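Side-chain contacts in transcriptional regulator (Vibrio virus VP882, PDB 7DWM), which probably binds DNA as a phage transcription regulator with a LuxR-type helix-turn-helix and carries the small molecule 3,5-dimethylpyrazin-2-ol in its PAS fold: residues S35-A40 against T120-Q125; L58-M63 against D72-Q77. All coordinates share one frame; numbering follows the deposited sequence.

How the contacts relate
Both contacts are buried and lie within the PAS fold, contact 2 lying within the part of the chain that contact 1 closes, with their centres about 11 Å apart. Contact 1 joins two strands of the sheet and is wholly apolar, whereas contact 2 sets a loop against helix 71-80 and brings a carboxylate beside an aromatic ring. They share the ligand: F122 lies under one of its methyl groups and the ring of F74 faces the pyrazine at its nitrogen NAA. They also touch directly, since F37 N probably hydrogen-bonds L58 O (3.0 Å) and the F37 ring packs against D60 and D62, linking strand 37-40 to the loop.

Contact 1 of 2, residues S35-A40 against T120-Q125; sequences SVFIYA and TIFHGQ. With A1U (3,5-dimethylpyrazin-2-ol), chain C.
F37 and F122 meet through their rings, with F37 CE2 lying 3.8 Å from F122 CE1. The pair is oblique: the planes are inclined by 38° and the centroids stand 6.0 Å apart. F37 has its CG anti to the carbonyl carbon (chi1 -83°), and this carries the far end of the ring towards F122 although the CB itself is not aimed there. A looser apolar contact comes from A40, whose CB sits at the edge of the F122 ring, 4.4 Å from CZ. F44 meets both phenylalanine rings and F105 also touches F122, so the pair belongs to a larger aromatic cluster.

The ligand supplies the second kind of contact. Its methyl carbon CAH rests 3.7 Å above the plane of F122, over the ring centre, and is almost equally far from all six carbons. The same methyl group lies near the plane of the F37 ring, at its edge, 4.1 Å from F37 CE2. One ring therefore offers the methyl its face and the other its rim.

Strand 28-32 lies between strands 37-40 and 119-126, which explains why A40 and F122 keep their CA atoms 9.2 Å apart and only side chains bridge the gap. I38 and Y39 both face I30 in a classic beta bulge. This placement is that of the antiparallel PAS sheet, whose inner face forms one wall of the ligand pocket.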
loop_
_atom_site.group_PDB
_atom_site.type_symbol
_atom_site.label_atom_id
_atom_site.label_comp_id
_atom_site.label_asym_id
_atom_site.label_seq_id
_atom_site.Cartn_x
_atom_site.Cartn_y
_atom_site.Cartn_z
ATOM N N SER A 35 -18.765 -15.378 -10.970
ATOM C CA SER A 35 -18.454 -13.948 -11.021
ATOM C C SER A 35 -19.691 -13.082 -11.232
ATOM O O SER A 35 -19.598 -11.980 -11.787
ATOM C CB SER A 35 -17.415 -13.650 -12.107
ATOM O OG SER A 35 -17.476 -12.291 -12.509
ATOM N N VAL A 36 -20.856 -13.552 -10.799
ATOM C CA VAL A 36 -22.093 -12.792 -10.896
ATOM C C VAL A 36 -22.319 -12.020 -9.601
ATOM O O VAL A 36 -22.181 -12.573 -8.504
ATOM C CB VAL A 36 -23.277 -13.722 -11.206
ATOM C CG1 VAL A 36 -24.471 -12.936 -11.660
ATOM C CG2 VAL A 36 -22.884 -14.725 -12.280
ATOM N N PHE A 37 -22.670 -10.739 -9.729
ATOM C CA PHE A 37 -22.827 -9.854 -8.578
ATOM C C PHE A 37 -23.898 -10.371 -7.623
ATOM O O PHE A 37 -24.986 -10.762 -8.057
ATOM C CB PHE A 37 -23.218 -8.449 -9.050
ATOM C CG PHE A 37 -22.062 -7.591 -9.475
ATOM C CD1 PHE A 37 -22.280 -6.433 -10.206
ATOM C CD2 PHE A 37 -20.763 -7.929 -9.136
ATOM C CE1 PHE A 37 -21.221 -5.632 -10.598
ATOM C CE2 PHE A 37 -19.704 -7.131 -9.523
ATOM C CZ PHE A 37 -19.933 -5.986 -10.256
ATOM N N ILE A 38 -23.609 -10.379 -6.323
ATOM C CA ILE A 38 -24.660 -10.558 -5.327
ATOM C C ILE A 38 -25.033 -9.228 -4.679
ATOM O O ILE A 38 -26.209 -8.960 -4.432
ATOM C CB ILE A 38 -24.297 -11.621 -4.265
ATOM C CG1 ILE A 38 -24.192 -13.029 -4.881
ATOM C CG2 ILE A 38 -25.346 -11.610 -3.132
ATOM C CD1 ILE A 38 -22.874 -13.451 -5.340
ATOM N N TYR A 39 -24.049 -8.378 -4.402
ATOM C CA TYR A 39 -24.346 -7.021 -3.967
ATOM C C TYR A 39 -23.151 -6.123 -4.251
ATOM O O TYR A 39 -22.009 -6.584 -4.321
ATOM C CB TYR A 39 -24.695 -6.948 -2.477
ATOM C CG TYR A 39 -24.987 -5.534 -2.030
ATOM C CD1 TYR A 39 -24.067 -4.821 -1.266
ATOM C CD2 TYR A 39 -26.166 -4.899 -2.403
ATOM C CE1 TYR A 39 -24.321 -3.509 -0.876
ATOM C CE2 TYR A 39 -26.436 -3.599 -2.014
ATOM C CZ TYR A 39 -25.515 -2.909 -1.248
ATOM O OH TYR A 39 -25.791 -1.620 -0.854
ATOM N N ALA A 40 -23.440 -4.835 -4.412
ATOM C CA ALA A 40 -22.426 -3.796 -4.507
ATOM C C ALA A 40 -23.048 -2.522 -3.963
ATOM O O ALA A 40 -24.178 -2.183 -4.325
ATOM C CB ALA A 40 -21.947 -3.594 -5.949
ATOM N N THR A 120 -16.220 -14.173 -4.118
ATOM C CA THR A 120 -15.165 -13.243 -3.746
ATOM C C THR A 120 -15.771 -11.948 -3.233
ATOM O O THR A 120 -16.896 -11.585 -3.590
ATOM C CB THR A 120 -14.227 -12.916 -4.924
ATOM O OG1 THR A 120 -14.948 -12.197 -5.932
ATOM C CG2 THR A 120 -13.641 -14.180 -5.537
ATOM N N ILE A 121 -15.003 -11.257 -2.391
ATOM C CA ILE A 121 -15.287 -9.895 -1.957
ATOM C C ILE A 121 -14.252 -8.995 -2.611
ATOM O O ILE A 121 -13.072 -9.355 -2.696
ATOM C CB ILE A 121 -15.241 -9.735 -0.421
ATOM C CG1 ILE A 121 -15.920 -10.907 0.292
ATOM C CG2 ILE A 121 -15.817 -8.388 0.023
ATOM C CD1 ILE A 121 -14.943 -11.891 0.873
ATOM N N PHE A 122 -14.692 -7.838 -3.096
ATOM C CA PHE A 122 -13.801 -6.860 -3.696
ATOM C C PHE A 122 -13.965 -5.527 -2.982
ATOM O O PHE A 122 -15.088 -5.097 -2.672
ATOM C CB PHE A 122 -14.044 -6.709 -5.216
ATOM C CG PHE A 122 -15.407 -6.184 -5.578
ATOM C CD1 PHE A 122 -16.413 -7.051 -5.967
ATOM C CD2 PHE A 122 -15.672 -4.821 -5.567
ATOM C CE1 PHE A 122 -17.664 -6.575 -6.307
ATOM C CE2 PHE A 122 -16.922 -4.342 -5.900
ATOM C CZ PHE A 122 -17.918 -5.219 -6.278
ATOM N N HIS A 123 -12.819 -4.904 -2.700
ATOM C CA HIS A 123 -12.715 -3.597 -2.065
ATOM C C HIS A 123 -11.931 -2.675 -3.004
ATOM O O HIS A 123 -10.734 -2.937 -3.249
ATOM C CB HIS A 123 -12.049 -3.697 -0.695
ATOM C CG HIS A 123 -11.902 -2.384 0.011
ATOM N ND1 HIS A 123 -10.935 -2.158 0.967
ATOM C CD2 HIS A 123 -12.603 -1.230 -0.095
ATOM C CE1 HIS A 123 -11.045 -0.921 1.418
ATOM N NE2 HIS A 123 -12.048 -0.336 0.790
ATOM N N GLY A 124 -12.569 -1.667 -3.512
ATOM C CA GLY A 124 -11.939 -0.690 -4.396
ATOM C C GLY A 124 -11.537 0.557 -3.621
ATOM O O GLY A 124 -12.334 1.102 -2.856
ATOM N N GLN A 125 -10.297 0.991 -3.831
ATOM C CA GLN A 125 -9.763 2.171 -3.160
ATOM C C GLN A 125 -9.245 3.164 -4.191
ATOM O O GLN A 125 -8.429 2.809 -5.048
ATOM C CB GLN A 125 -8.640 1.793 -2.188
ATOM C CG GLN A 125 -8.975 0.639 -1.256
ATOM C CD GLN A 125 -8.049 0.572 -0.059
ATOM O OE1 GLN A 125 -7.428 -0.457 0.205
ATOM N NE2 GLN A 125 -7.950 1.676 0.674
HETATM C CAB A1U C . -12.585 -3.798 -11.474
HETATM C CAC A1U C . -13.800 -3.107 -11.246
HETATM C CAE A1U C . -14.683 -5.039 -10.256
HETATM C CAF A1U C . -13.439 -5.648 -10.526
HETATM C CAG A1U C . -13.931 -1.673 -11.682
HETATM C CAH A1U C . -15.811 -5.757 -9.578
HETATM N NAA A1U C . -12.381 -5.095 -11.118
HETATM N NAD A1U C . -14.833 -3.755 -10.632
HETATM O OAI A1U C . -13.328 -6.990 -10.115
#

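Contact 2 of 2, residues L58-M63 against D72-Q77; sequences LTDADM and DSFQAQ. With A1U (3,5-dimethylpyrazin-2-ol), chain C.
D60 and F74 make the closest approach between the loop 58-63 and helix 71-80. Along the loop it is D60 that carries the contact. Its CG lies in the plane of the F74 ring, at the edge, 3.6 Å from CD2, and the carboxylate is turned almost perpendicular to the ring (89°). OD2 comes down beside the base of the phenylalanine, 3.4 Å from F74 CB, while OD1 faces the ligand methyl carbon CAH at 3.5 Å. Beyond the two segments, OD2 forms a salt bridge with K31. After D60 the chain folds back sharply in an inverse gamma turn centred on A61, closed by a weak bond from D62 N to D60 O.

On the helix, a chi1 of -67° sets F74 CG beside the backbone N, which carries the ring past the carboxylate to the ligand. The pyrazine nitrogen NAA stands 3.4 Å above the ring plane, over its centre.

F74 thus uses its edge for the aspartate and its face for the ligand. The salt bridge to K31 and the packing on F74 are consistent with a carboxylate held in position, and the lysine would be expected to stabilise its negative charge in this buried pocket, where one oxygen borders the bound molecule.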
loop_
_atom_site.group_PDB
_atom_site.type_symbol
_atom_site.label_atom_id
_atom_site.label_comp_id
_atom_site.label_asym_id
_atom_site.label_seq_id
_atom_site.Cartn_x
_atom_site.Cartn_y
_atom_site.Cartn_z
ATOM N N LEU A 58 -25.772 -9.566 -12.583
ATOM C CA LEU A 58 -25.113 -9.551 -13.913
ATOM C C LEU A 58 -23.626 -9.851 -13.752
ATOM O O LEU A 58 -23.182 -10.053 -12.614
ATOM C CB LEU A 58 -25.306 -8.181 -14.554
ATOM C CG LEU A 58 -26.088 -7.197 -13.702
ATOM C CD1 LEU A 58 -25.320 -6.883 -12.437
ATOM C CD2 LEU A 58 -26.370 -5.934 -14.484
ATOM N N THR A 59 -22.920 -9.931 -14.878
ATOM C CA THR A 59 -21.457 -10.152 -14.886
ATOM C C THR A 59 -20.755 -8.794 -14.891
ATOM O O THR A 59 -21.438 -7.767 -14.848
ATOM C CB THR A 59 -21.038 -10.940 -16.125
ATOM O OG1 THR A 59 -21.761 -10.366 -17.207
ATOM C CG2 THR A 59 -21.366 -12.410 -16.025
ATOM N N ASP A 60 -19.429 -8.791 -14.975
ATOM C CA ASP A 60 -18.713 -7.522 -14.942
ATOM C C ASP A 60 -18.944 -6.691 -16.196
ATOM O O ASP A 60 -18.674 -5.485 -16.185
ATOM C CB ASP A 60 -17.224 -7.763 -14.711
ATOM C CG ASP A 60 -16.888 -7.903 -13.242
ATOM O OD1 ASP A 60 -17.268 -7.003 -12.463
ATOM O OD2 ASP A 60 -16.246 -8.905 -12.864
ATOM N N ALA A 61 -19.446 -7.302 -17.269
ATOM C CA ALA A 61 -19.816 -6.565 -18.475
ATOM C C ALA A 61 -21.097 -5.811 -18.148
ATOM O O ALA A 61 -22.205 -6.157 -18.564
ATOM C CB ALA A 61 -20.008 -7.499 -19.657
ATOM N N ASP A 62 -20.926 -4.746 -17.382
ATOM C CA ASP A 62 -22.048 -4.002 -16.833
ATOM C C ASP A 62 -22.577 -3.023 -17.874
ATOM O O ASP A 62 -22.209 -3.072 -19.051
ATOM C CB ASP A 62 -21.623 -3.271 -15.563
ATOM C CG ASP A 62 -21.664 -4.156 -14.327
ATOM O OD1 ASP A 62 -22.650 -4.042 -13.574
ATOM O OD2 ASP A 62 -20.724 -4.955 -14.106
ATOM N N MET A 63 -23.454 -2.130 -17.418
ATOM C CA MET A 63 -24.057 -1.082 -18.227
ATOM C C MET A 63 -23.194 0.171 -18.056
ATOM O O MET A 63 -22.606 0.379 -16.990
ATOM C CB MET A 63 -25.488 -0.780 -17.764
ATOM C CG MET A 63 -26.474 -1.930 -17.541
ATOM S SD MET A 63 -27.761 -2.212 -18.763
ATOM C CE MET A 63 -29.092 -1.454 -17.819
ATOM N N ASP A 72 -14.066 -9.679 -18.822
ATOM C CA ASP A 72 -13.396 -10.957 -19.002
ATOM C C ASP A 72 -12.251 -11.124 -18.010
ATOM O O ASP A 72 -12.279 -12.010 -17.146
ATOM C CB ASP A 72 -12.908 -11.049 -20.456
ATOM C CG ASP A 72 -11.924 -12.178 -20.686
ATOM O OD1 ASP A 72 -12.301 -13.158 -21.360
ATOM O OD2 ASP A 72 -10.764 -12.072 -20.234
ATOM N N SER A 73 -11.289 -10.205 -18.028
ATOM C CA SER A 73 -10.093 -10.449 -17.236
ATOM C C SER A 73 -10.379 -10.255 -15.752
ATOM O O SER A 73 -9.795 -10.961 -14.917
ATOM C CB SER A 73 -8.960 -9.527 -17.689
ATOM O OG SER A 73 -8.851 -8.401 -16.841
ATOM N N PHE A 74 -11.359 -9.401 -15.423
ATOM C CA PHE A 74 -11.846 -9.342 -14.050
ATOM C C PHE A 74 -12.182 -10.738 -13.550
ATOM O O PHE A 74 -11.621 -11.209 -12.551
ATOM C CB PHE A 74 -13.085 -8.450 -13.959
ATOM C CG PHE A 74 -12.832 -6.992 -14.241
ATOM C CD1 PHE A 74 -11.552 -6.502 -14.439
ATOM C CD2 PHE A 74 -13.895 -6.102 -14.284
ATOM C CE1 PHE A 74 -11.339 -5.152 -14.690
ATOM C CE2 PHE A 74 -13.691 -4.755 -14.533
ATOM C CZ PHE A 74 -12.410 -4.278 -14.737
ATOM N N GLN A 75 -13.058 -11.443 -14.276
ATOM C CA GLN A 75 -13.505 -12.737 -13.779
ATOM C C GLN A 75 -12.338 -13.703 -13.666
ATOM O O GLN A 75 -12.339 -14.562 -12.777
ATOM C CB GLN A 75 -14.646 -13.300 -14.637
ATOM C CG GLN A 75 -14.286 -13.808 -16.014
ATOM C CD GLN A 75 -15.414 -13.605 -17.014
ATOM O OE1 GLN A 75 -16.358 -12.857 -16.758
ATOM N NE2 GLN A 75 -15.308 -14.255 -18.167
ATOM N N ALA A 76 -11.330 -13.577 -14.538
ATOM C CA ALA A 76 -10.176 -14.462 -14.414
ATOM C C ALA A 76 -9.529 -14.291 -13.049
ATOM O O ALA A 76 -9.316 -15.272 -12.320
ATOM C CB ALA A 76 -9.174 -14.192 -15.534
ATOM N N GLN A 77 -9.280 -13.038 -12.654
ATOM C CA GLN A 77 -8.805 -12.768 -11.305
ATOM C C GLN A 77 -9.739 -13.412 -10.292
ATOM O O GLN A 77 -9.300 -14.124 -9.382
ATOM C CB GLN A 77 -8.705 -11.256 -11.077
ATOM C CG GLN A 77 -7.990 -10.496 -12.192
ATOM C CD GLN A 77 -8.403 -9.035 -12.266
ATOM O OE1 GLN A 77 -9.265 -8.581 -11.512
ATOM N NE2 GLN A 77 -7.789 -8.291 -13.182
HETATM C CAB A1U C . -12.585 -3.798 -11.474
HETATM C CAC A1U C . -13.800 -3.107 -11.246
HETATM C CAE A1U C . -14.683 -5.039 -10.256
HETATM C CAF A1U C . -13.439 -5.648 -10.526
HETATM C CAG A1U C . -13.931 -1.673 -11.682
HETATM C CAH A1U C . -15.811 -5.757 -9.578
HETATM N NAA A1U C . -12.381 -5.095 -11.118
HETATM N NAD A1U C . -14.833 -3.755 -10.632
HETATM O OAI A1U C . -13.328 -6.990 -10.115
#